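Local coordinates for PP1b (PDB 6JDR), which probably unwinds RNA and DNA duplexes with 5' to 3' polarity, driven by ATP hydrolysis, as the helicase piece of the arterivirus replicase polyprotein, at residues 338-343 with 363-368; 302-307 with 381-386. The protein carries 1 engineered substitution. One frame throughout, in Å; residues are numbered along the deposited sequence.

How the interactions relate
Interactions 1 and 2 meet in one parallel sheet, with their centres 12 Å apart. Strand 367-371, which takes part in interaction 1, lies between strand 342-345 and strand 303-307, and 303-307 is in turn the outer strand to which the 381-386 loop attaches in interaction 2. R303 joins the two contacts through probable backbone hydrogen bonds: R303 N lies 2.7 Å from H366 O, and R303 O lies 2.8 Å from I368 N. T302 adds a side-chain link, its OG1 bonding both to R365 O and to G280 N. In sequence, residues 338-368 fall between the two segments of interaction 2. Both contacts lie away from the zinc sites of the chain.

Interaction 1 of 2, residues 338-343 with 363-368; sequences TFDVVT and RARHAI
R363 meets the F339 ring at its edge: CB of R363 lies near the ring plane, 4.0 Å from CD2 of F339, while the R363 guanidinium, on a chain bent at chi2 and chi3, is turned 77° from that ring. The H366 ring is likewise met at its edge, by CB of D340, 4.2 Å from CD2 of H366, and one of its faces carries CG of R365, offset toward the rim. Where the chain turns a corner at 365-366, D340 O receives two backbone donors, H366 N at 2.9 Å on an in-plane lone pair and A367 N at 3.2 Å. The D340 carboxylate is itself held by R423 N through OD2; its OD1, 4.6 Å from NE of R365, may feel that charge without touching it. On the sheet face of V342, compact A364 lets the branched valine pack closely, CG2 of V342 reaching CB of A364 at 3.7 Å, and I368 brings CG1 to CB of V342. V342 N donates to A367 O, and with A367 N on D340 O this pairs A367 in parallel with V341. This is the return of a beta-alpha-beta crossover, strand 342-345, helix 354-361, strand 367-371, in the second RecA-like domain of a superfamily 1 helicase.

Interaction 2 of 2, residues 302-307 with 381-386; sequences TRVTYV and FDLPAK
V304 and K386 form a single antiparallel hydrogen-bonded pair, V304 N donating to K386 O at 2.8 Å and K386 N to V304 O at 3.0 Å, while the touching parts of the two segments run 103° apart and the pairing is limited to this one bridge. V304 points toward the loop, and with CG1 anti to its backbone N (chi1 177°) that methyl lies 4.0 Å from CG of L383; CG2 of V304 meets CD1 of L383, so both valine branches pack against the leucine. Y306 combines an apolar ring with a polar end: its OH donates to L383 O at 2.8 Å, in the plane of that carbonyl, while CB of A385 approaches CD2 of the ring obliquely at 4.2 Å. R303 points away from the loop, though its CG still passes 3.3 Å from K386 O; the length of the side chain carries its guanidinium on, where NH2 bonds to T388 O and V390 O. Strand 303-307 is outermost in its five-stranded parallel sheet, with I368 and V370 of strand 367-371 touching V304 and Y306, while L383 touches both I283 of helix 281-287 and I361 of helix 354-361.

Interaction 1 of 2, residues 338-343 with 363-368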
# COMPACT_ATOMS: atom_id res chain seq x y z
N THR A 338 -1.11 -34.07 -4.23
CA THR A 338 -0.72 -33.29 -3.05
C THR A 338 -0.27 -34.21 -1.93
O THR A 338 -0.89 -35.25 -1.69
CB THR A 338 -1.89 -32.43 -2.55
OG1 THR A 338 -2.39 -31.62 -3.62
CG2 THR A 338 -1.45 -31.53 -1.39
N PHE A 339 0.79 -33.82 -1.23
CA PHE A 339 1.35 -34.61 -0.14
C PHE A 339 1.68 -33.71 1.05
O PHE A 339 1.68 -32.49 0.93
CB PHE A 339 2.62 -35.34 -0.60
CG PHE A 339 2.47 -36.04 -1.92
CD1 PHE A 339 1.93 -37.32 -1.98
CD2 PHE A 339 2.85 -35.42 -3.10
CE1 PHE A 339 1.79 -37.97 -3.20
CE2 PHE A 339 2.70 -36.06 -4.32
CZ PHE A 339 2.17 -37.34 -4.37
N ASP A 340 1.95 -34.34 2.19
CA ASP A 340 2.41 -33.61 3.37
C ASP A 340 3.90 -33.38 3.27
O ASP A 340 4.37 -32.25 3.41
CB ASP A 340 2.09 -34.39 4.65
CG ASP A 340 0.59 -34.53 4.89
OD1 ASP A 340 -0.20 -34.15 4.00
OD2 ASP A 340 0.22 -35.02 5.98
N VAL A 341 4.64 -34.46 3.04
CA VAL A 341 6.09 -34.40 2.89
C VAL A 341 6.47 -34.90 1.50
O VAL A 341 5.78 -35.74 0.92
CB VAL A 341 6.81 -35.25 3.95
CG1 VAL A 341 8.32 -35.04 3.88
CG2 VAL A 341 6.28 -34.93 5.34
N VAL A 342 7.56 -34.35 0.97
CA VAL A 342 8.07 -34.71 -0.35
C VAL A 342 9.59 -34.70 -0.32
O VAL A 342 10.19 -33.94 0.43
CB VAL A 342 7.57 -33.73 -1.42
CG1 VAL A 342 8.26 -33.95 -2.76
CG2 VAL A 342 6.06 -33.84 -1.59
N THR A 343 10.21 -35.56 -1.12
CA THR A 343 11.66 -35.55 -1.28
C THR A 343 12.02 -35.34 -2.75
O THR A 343 11.80 -36.22 -3.59
CB THR A 343 12.30 -36.86 -0.77
OG1 THR A 343 12.07 -36.99 0.63
CG2 THR A 343 13.80 -36.86 -1.01
N ARG A 363 4.17 -29.52 -4.61
CA ARG A 363 3.46 -30.74 -4.21
C ARG A 363 3.29 -30.83 -2.69
O ARG A 363 2.26 -31.30 -2.21
CB ARG A 363 4.19 -31.99 -4.70
CG ARG A 363 4.43 -32.09 -6.19
CD ARG A 363 3.16 -31.89 -7.00
NE ARG A 363 2.87 -30.47 -7.23
CZ ARG A 363 1.69 -30.00 -7.65
NH1 ARG A 363 0.67 -30.81 -7.90
NH2 ARG A 363 1.54 -28.69 -7.83
N ALA A 364 4.31 -30.40 -1.95
CA ALA A 364 4.35 -30.59 -0.50
C ALA A 364 3.51 -29.57 0.25
O ALA A 364 3.31 -28.44 -0.21
CB ALA A 364 5.78 -30.54 -0.01
N ARG A 365 3.03 -29.98 1.42
CA ARG A 365 2.23 -29.13 2.30
C ARG A 365 3.07 -28.60 3.46
O ARG A 365 3.13 -27.39 3.68
CB ARG A 365 1.02 -29.90 2.82
CG ARG A 365 0.04 -29.07 3.62
CD ARG A 365 -1.19 -29.88 4.01
NE ARG A 365 -2.09 -30.10 2.88
CZ ARG A 365 -2.94 -29.19 2.38
NH1 ARG A 365 -3.00 -27.96 2.90
NH2 ARG A 365 -3.71 -29.51 1.35
N HIS A 366 3.72 -29.51 4.19
CA HIS A 366 4.42 -29.16 5.43
C HIS A 366 5.95 -29.20 5.33
O HIS A 366 6.63 -28.42 6.01
CB HIS A 366 3.96 -30.07 6.56
CG HIS A 366 2.51 -29.93 6.90
ND1 HIS A 366 1.99 -28.78 7.46
CD2 HIS A 366 1.47 -30.78 6.74
CE1 HIS A 366 0.69 -28.94 7.64
NE2 HIS A 366 0.35 -30.14 7.21
N ALA A 367 6.50 -30.09 4.51
CA ALA A 367 7.95 -30.19 4.38
C ALA A 367 8.38 -30.73 3.03
O ALA A 367 7.68 -31.53 2.42
CB ALA A 367 8.52 -31.07 5.49
N ILE A 368 9.54 -30.28 2.57
CA ILE A 368 10.16 -30.81 1.37
C ILE A 368 11.67 -30.95 1.61
O ILE A 368 12.33 -30.01 2.05
CB ILE A 368 9.82 -29.96 0.11
CG1 ILE A 368 10.41 -30.59 -1.17
CG2 ILE A 368 10.24 -28.50 0.29
CD1 ILE A 368 11.75 -30.05 -1.62

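Interaction 2 of 2, residues 302-307 with 381-386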
# COMPACT_ATOMS: atom_id res chain seq x y z
N THR A 302 6.21 -23.98 5.05
CA THR A 302 6.60 -25.30 4.56
C THR A 302 8.10 -25.44 4.77
O THR A 302 8.86 -24.55 4.39
CB THR A 302 6.26 -25.46 3.07
OG1 THR A 302 4.87 -25.19 2.86
CG2 THR A 302 6.57 -26.88 2.58
N ARG A 303 8.52 -26.54 5.39
CA ARG A 303 9.93 -26.75 5.71
C ARG A 303 10.73 -27.08 4.45
O ARG A 303 10.27 -27.81 3.58
CB ARG A 303 10.08 -27.88 6.73
CG ARG A 303 11.49 -28.05 7.28
CD ARG A 303 11.58 -29.22 8.25
NE ARG A 303 10.93 -28.93 9.53
CZ ARG A 303 10.76 -29.81 10.51
NH1 ARG A 303 11.19 -31.07 10.38
NH2 ARG A 303 10.16 -29.45 11.63
N VAL A 304 11.94 -26.52 4.37
CA VAL A 304 12.85 -26.79 3.26
C VAL A 304 14.22 -27.15 3.83
O VAL A 304 14.83 -26.35 4.55
CB VAL A 304 12.97 -25.58 2.31
CG1 VAL A 304 13.99 -25.86 1.21
CG2 VAL A 304 11.61 -25.24 1.72
N THR A 305 14.69 -28.35 3.50
CA THR A 305 15.94 -28.88 4.04
C THR A 305 16.80 -29.43 2.91
O THR A 305 16.32 -30.23 2.10
CB THR A 305 15.66 -30.01 5.05
OG1 THR A 305 14.49 -29.70 5.82
CG2 THR A 305 16.85 -30.21 5.98
N TYR A 306 18.06 -29.00 2.86
CA TYR A 306 19.01 -29.47 1.84
C TYR A 306 19.92 -30.56 2.39
O TYR A 306 20.93 -30.28 3.04
CB TYR A 306 19.85 -28.30 1.30
CG TYR A 306 19.08 -27.42 0.34
CD1 TYR A 306 19.27 -27.53 -1.04
CD2 TYR A 306 18.16 -26.49 0.80
CE1 TYR A 306 18.56 -26.73 -1.92
CE2 TYR A 306 17.45 -25.68 -0.08
CZ TYR A 306 17.65 -25.81 -1.44
OH TYR A 306 16.95 -25.01 -2.31
N VAL A 307 19.55 -31.81 2.13
CA VAL A 307 20.28 -32.98 2.62
C VAL A 307 21.53 -33.28 1.78
O VAL A 307 21.52 -33.12 0.56
CB VAL A 307 19.39 -34.24 2.68
CG1 VAL A 307 18.19 -34.00 3.59
CG2 VAL A 307 18.92 -34.68 1.30
N PHE A 381 15.48 -21.70 -9.25
CA PHE A 381 14.65 -21.18 -8.17
C PHE A 381 15.48 -20.55 -7.06
O PHE A 381 16.62 -20.95 -6.82
CB PHE A 381 13.81 -22.30 -7.57
CG PHE A 381 12.46 -22.45 -8.19
CD1 PHE A 381 12.30 -23.16 -9.38
CD2 PHE A 381 11.34 -21.89 -7.60
CE1 PHE A 381 11.05 -23.30 -9.96
CE2 PHE A 381 10.09 -22.03 -8.17
CZ PHE A 381 9.95 -22.74 -9.35
N ASP A 382 14.88 -19.57 -6.40
CA ASP A 382 15.39 -19.05 -5.14
C ASP A 382 14.55 -19.68 -4.04
O ASP A 382 13.39 -19.30 -3.84
CB ASP A 382 15.29 -17.52 -5.09
CG ASP A 382 16.17 -16.85 -6.13
OD1 ASP A 382 15.71 -15.87 -6.76
OD2 ASP A 382 17.32 -17.29 -6.31
N LEU A 383 15.12 -20.66 -3.36
CA LEU A 383 14.41 -21.39 -2.32
C LEU A 383 15.35 -21.62 -1.14
O LEU A 383 16.04 -22.64 -1.08
CB LEU A 383 13.89 -22.72 -2.87
CG LEU A 383 13.02 -23.56 -1.93
CD1 LEU A 383 11.71 -22.85 -1.61
CD2 LEU A 383 12.76 -24.92 -2.55
N PRO A 384 15.37 -20.67 -0.18
CA PRO A 384 16.27 -20.82 0.96
C PRO A 384 15.83 -21.92 1.92
O PRO A 384 14.65 -22.27 1.97
CB PRO A 384 16.20 -19.44 1.66
CG PRO A 384 15.43 -18.55 0.75
CD PRO A 384 14.58 -19.43 -0.11
N ALA A 385 16.78 -22.46 2.67
CA ALA A 385 16.49 -23.46 3.69
C ALA A 385 15.69 -22.80 4.81
O ALA A 385 16.09 -21.77 5.35
CB ALA A 385 17.77 -24.06 4.24
N LYS A 386 14.55 -23.41 5.14
CA LYS A 386 13.64 -22.91 6.17
C LYS A 386 13.27 -24.04 7.11
O LYS A 386 12.70 -25.05 6.68
CB LYS A 386 12.38 -22.32 5.53
CG LYS A 386 12.23 -20.80 5.67
CD LYS A 386 13.37 -20.03 5.02
CE LYS A 386 13.06 -18.55 4.94
NZ LYS A 386 14.25 -17.73 4.61